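Local coordinates for cytochrome c-552/4 domain-containing protein (Ignicoccus hospitalis KIN4/I, PDB 4QO5), which is a membrane-associated octaheme cytochrome c of unproven physiological role that probably carries electrons along its chain of covalently bound hemes, at residues A[146-151]-A[161-166]. Residues are numbered along the deposited sequence; the frame is centred on the assembly and turned at random.
With HEC (heme c), chain E.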
loop_
_atom_site.group_PDB
_atom_site.type_symbol
_atom_site.label_atom_id
_atom_site.label_comp_id
_atom_site.label_asym_id
_atom_site.label_seq_id
_atom_site.Cartn_x
_atom_site.Cartn_y
_atom_site.Cartn_z
ATOM N N SER A 146 -1.101 21.465 -12.211
ATOM C CA SER A 146 -0.524 20.327 -11.507
ATOM C C SER A 146 0.712 19.759 -12.185
ATOM O O SER A 146 1.421 18.964 -11.590
ATOM C CB SER A 146 -1.562 19.212 -11.353
ATOM O OG SER A 146 -2.704 19.663 -10.650
ATOM N N THR A 147 0.961 20.149 -13.435
ATOM C CA THR A 147 1.978 19.479 -14.239
ATOM C C THR A 147 2.874 20.427 -15.018
ATOM O O THR A 147 3.673 19.990 -15.844
ATOM C CB THR A 147 1.327 18.540 -15.263
ATOM O OG1 THR A 147 0.467 19.312 -16.114
ATOM C CG2 THR A 147 0.512 17.456 -14.563
ATOM N N MET A 148 2.739 21.723 -14.771
ATOM C CA MET A 148 3.541 22.713 -15.479
ATOM C C MET A 148 4.062 23.731 -14.489
ATOM O O MET A 148 3.437 23.984 -13.462
ATOM C CB MET A 148 2.709 23.408 -16.572
ATOM C CG MET A 148 2.162 22.447 -17.624
ATOM S SD MET A 148 0.970 23.189 -18.768
ATOM C CE MET A 148 2.055 24.084 -19.867
ATOM N N PHE A 149 5.226 24.293 -14.783
ATOM C CA PHE A 149 5.781 25.362 -13.968
ATOM C C PHE A 149 6.693 26.194 -14.847
ATOM O O PHE A 149 7.026 25.793 -15.965
ATOM C CB PHE A 149 6.569 24.788 -12.784
ATOM C CG PHE A 149 7.752 23.951 -13.198
ATOM C CD1 PHE A 149 9.017 24.499 -13.265
ATOM C CD2 PHE A 149 7.581 22.618 -13.544
ATOM C CE1 PHE A 149 10.097 23.731 -13.664
ATOM C CE2 PHE A 149 8.653 21.847 -13.938
ATOM C CZ PHE A 149 9.903 22.399 -14.004
ATOM N N THR A 150 7.101 27.352 -14.342
ATOM C CA THR A 150 8.017 28.205 -15.075
ATOM C C THR A 150 9.370 28.272 -14.376
ATOM O O THR A 150 9.446 28.273 -13.147
ATOM C CB THR A 150 7.459 29.621 -15.215
ATOM O OG1 THR A 150 7.306 30.199 -13.912
ATOM C CG2 THR A 150 6.109 29.574 -15.907
ATOM N N CYS A 151 10.436 28.314 -15.165
ATOM C CA CYS A 151 11.779 28.472 -14.624
ATOM C C CYS A 151 12.551 29.447 -15.500
ATOM O O CYS A 151 12.848 29.152 -16.659
ATOM C CB CYS A 151 12.502 27.122 -14.528
ATOM S SG CYS A 151 14.078 27.151 -13.594
ATOM N N THR A 161 4.600 15.471 -22.466
ATOM C CA THR A 161 5.633 15.109 -21.490
ATOM C C THR A 161 5.069 14.860 -20.090
ATOM O O THR A 161 4.655 13.748 -19.779
ATOM C CB THR A 161 6.797 16.126 -21.442
ATOM O OG1 THR A 161 6.299 17.443 -21.146
ATOM C CG2 THR A 161 7.545 16.146 -22.781
ATOM N N SER A 162 5.063 15.882 -19.247
ATOM C CA SER A 162 4.576 15.696 -17.870
ATOM C C SER A 162 3.145 15.172 -17.790
ATOM O O SER A 162 2.822 14.369 -16.911
ATOM C CB SER A 162 4.708 16.989 -17.067
ATOM O OG SER A 162 3.912 18.013 -17.636
ATOM N N GLN A 163 2.290 15.596 -18.720
ATOM C CA GLN A 163 0.899 15.195 -18.649
ATOM C C GLN A 163 0.736 13.776 -19.182
ATOM O O GLN A 163 -0.149 13.040 -18.757
ATOM C CB GLN A 163 0.006 16.217 -19.369
ATOM C CG GLN A 163 0.040 17.562 -18.650
ATOM C CD GLN A 163 -0.532 18.712 -19.441
ATOM O OE1 GLN A 163 -1.110 18.531 -20.519
ATOM N NE2 GLN A 163 -0.374 19.920 -18.908
ATOM N N GLU A 164 1.611 13.388 -20.100
ATOM C CA GLU A 164 1.532 12.054 -20.692
ATOM C C GLU A 164 1.903 10.961 -19.701
ATOM O O GLU A 164 1.337 9.857 -19.723
ATOM C CB GLU A 164 2.406 11.966 -21.958
ATOM C CG GLU A 164 2.384 10.583 -22.580
ATOM C CD GLU A 164 2.870 10.581 -24.016
ATOM O OE1 GLU A 164 3.681 9.695 -24.347
ATOM O OE2 GLU A 164 2.438 11.452 -24.805
ATOM N N THR A 165 2.847 11.268 -18.817
ATOM C CA THR A 165 3.287 10.298 -17.831
ATOM C C THR A 165 2.406 10.343 -16.585
ATOM O O THR A 165 2.508 9.454 -15.733
ATOM C CB THR A 165 4.757 10.513 -17.443
ATOM O OG1 THR A 165 5.266 9.314 -16.855
ATOM C CG2 THR A 165 4.906 11.671 -16.459
ATOM N N SER A 166 1.555 11.369 -16.489
ATOM C CA SER A 166 0.665 11.516 -15.324
ATOM C C SER A 166 -0.819 11.340 -15.662
ATOM O O SER A 166 -1.265 10.210 -15.869
ATOM C CB SER A 166 0.930 12.828 -14.563
ATOM O OG SER A 166 0.816 13.971 -15.374
HETATM FE FE HEC E . -8.234 11.741 -12.979
HETATM C CHA HEC E . -11.697 11.395 -12.885
HETATM C CHB HEC E . -8.653 15.134 -13.119
HETATM C CHC HEC E . -4.823 12.181 -12.871
HETATM C CHD HEC E . -7.846 8.441 -12.281
HETATM N NA HEC E . -9.870 12.998 -12.945
HETATM C C1A HEC E . -11.201 12.666 -13.025
HETATM C C2A HEC E . -11.960 13.876 -13.277
HETATM C C3A HEC E . -11.095 14.887 -13.327
HETATM C C4A HEC E . -9.777 14.360 -13.115
HETATM C CMA HEC E . -11.363 16.389 -13.547
HETATM C CAA HEC E . -13.491 13.974 -13.475
HETATM C CBA HEC E . -13.679 14.080 -14.993
HETATM C CGA HEC E . -15.133 14.075 -15.410
HETATM O O1A HEC E . -15.623 15.120 -15.912
HETATM O O2A HEC E . -15.797 13.027 -15.240
HETATM N NB HEC E . -7.023 13.322 -13.019
HETATM C C1B HEC E . -7.373 14.650 -13.041
HETATM C C2B HEC E . -6.189 15.465 -13.081
HETATM C C3B HEC E . -5.144 14.640 -12.933
HETATM C C4B HEC E . -5.639 13.285 -12.963
HETATM C CMB HEC E . -6.221 17.013 -13.034
HETATM C CAB HEC E . -3.625 14.892 -12.792
HETATM C CBB HEC E . -3.111 16.263 -12.304
HETATM N NC HEC E . -6.635 10.608 -12.597
HETATM C C1C HEC E . -5.296 10.909 -12.702
HETATM C C2C HEC E . -4.541 9.674 -12.766
HETATM C C3C HEC E . -5.428 8.726 -12.430
HETATM C C4C HEC E . -6.741 9.252 -12.436
HETATM C CMC HEC E . -2.991 9.656 -12.694
HETATM C CAC HEC E . -5.382 7.230 -12.170
HETATM C CBC HEC E . -4.296 6.909 -11.099
HETATM N ND HEC E . -9.557 10.166 -12.648
HETATM C C1D HEC E . -9.154 8.877 -12.348
HETATM C C2D HEC E . -10.315 8.071 -12.083
HETATM C C3D HEC E . -11.516 8.991 -12.253
HETATM C C4D HEC E . -10.954 10.270 -12.605
HETATM C CMD HEC E . -10.334 6.588 -11.705
HETATM C CAD HEC E . -13.011 8.646 -12.051
HETATM C CBD HEC E . -13.249 8.591 -10.545
HETATM C CGD HEC E . -14.715 8.482 -10.225
HETATM O O1D HEC E . -15.033 8.092 -9.074
HETATM O O2D HEC E . -15.561 8.773 -11.099
HETATM O O HOH W 1 -8.216 11.907 -10.468
#
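A two-stranded antiparallel beta-hairpin, strands 149-151 and 154-156, paired by backbone hydrogen bonds between F149 and F156, is closed at its base where the last residues of 137-147 meet the short, weakly bonded helical turn 162-165. The backbone O, hydroxyl and methyl of T147 each meet a different residue: S162, Q163 and S166. T147 O accepts a bond from S162 OG at 2.7 Å, in the carbonyl plane and on a lone pair (C=O...donor angle 140°); S162 OG also bonds to G158 N, and E429 of the second subunit packs on S162. T147 OG1, in the crowded position between backbone N and carbonyl carbon, meets both V143 O and Q163 NE2. Q163, extended beyond CG, crosses T147 at about a right angle and donates NE2 to T147 OG1 over 3.0 Å, moderately bent (N-H...acceptor 149°) and close to the amide plane. Beyond the amide lies the bent end of M148, with SD 3.5 Å from Q163 NE2; that side chain also touches a glycan sugar. A heme flanks the contact, S146 CB lying 3.5 Å from HEC CBB. T147 CG2 rests 3.6 Å from S166 OG, which itself donates to S162 O from 26° above the carbonyl plane.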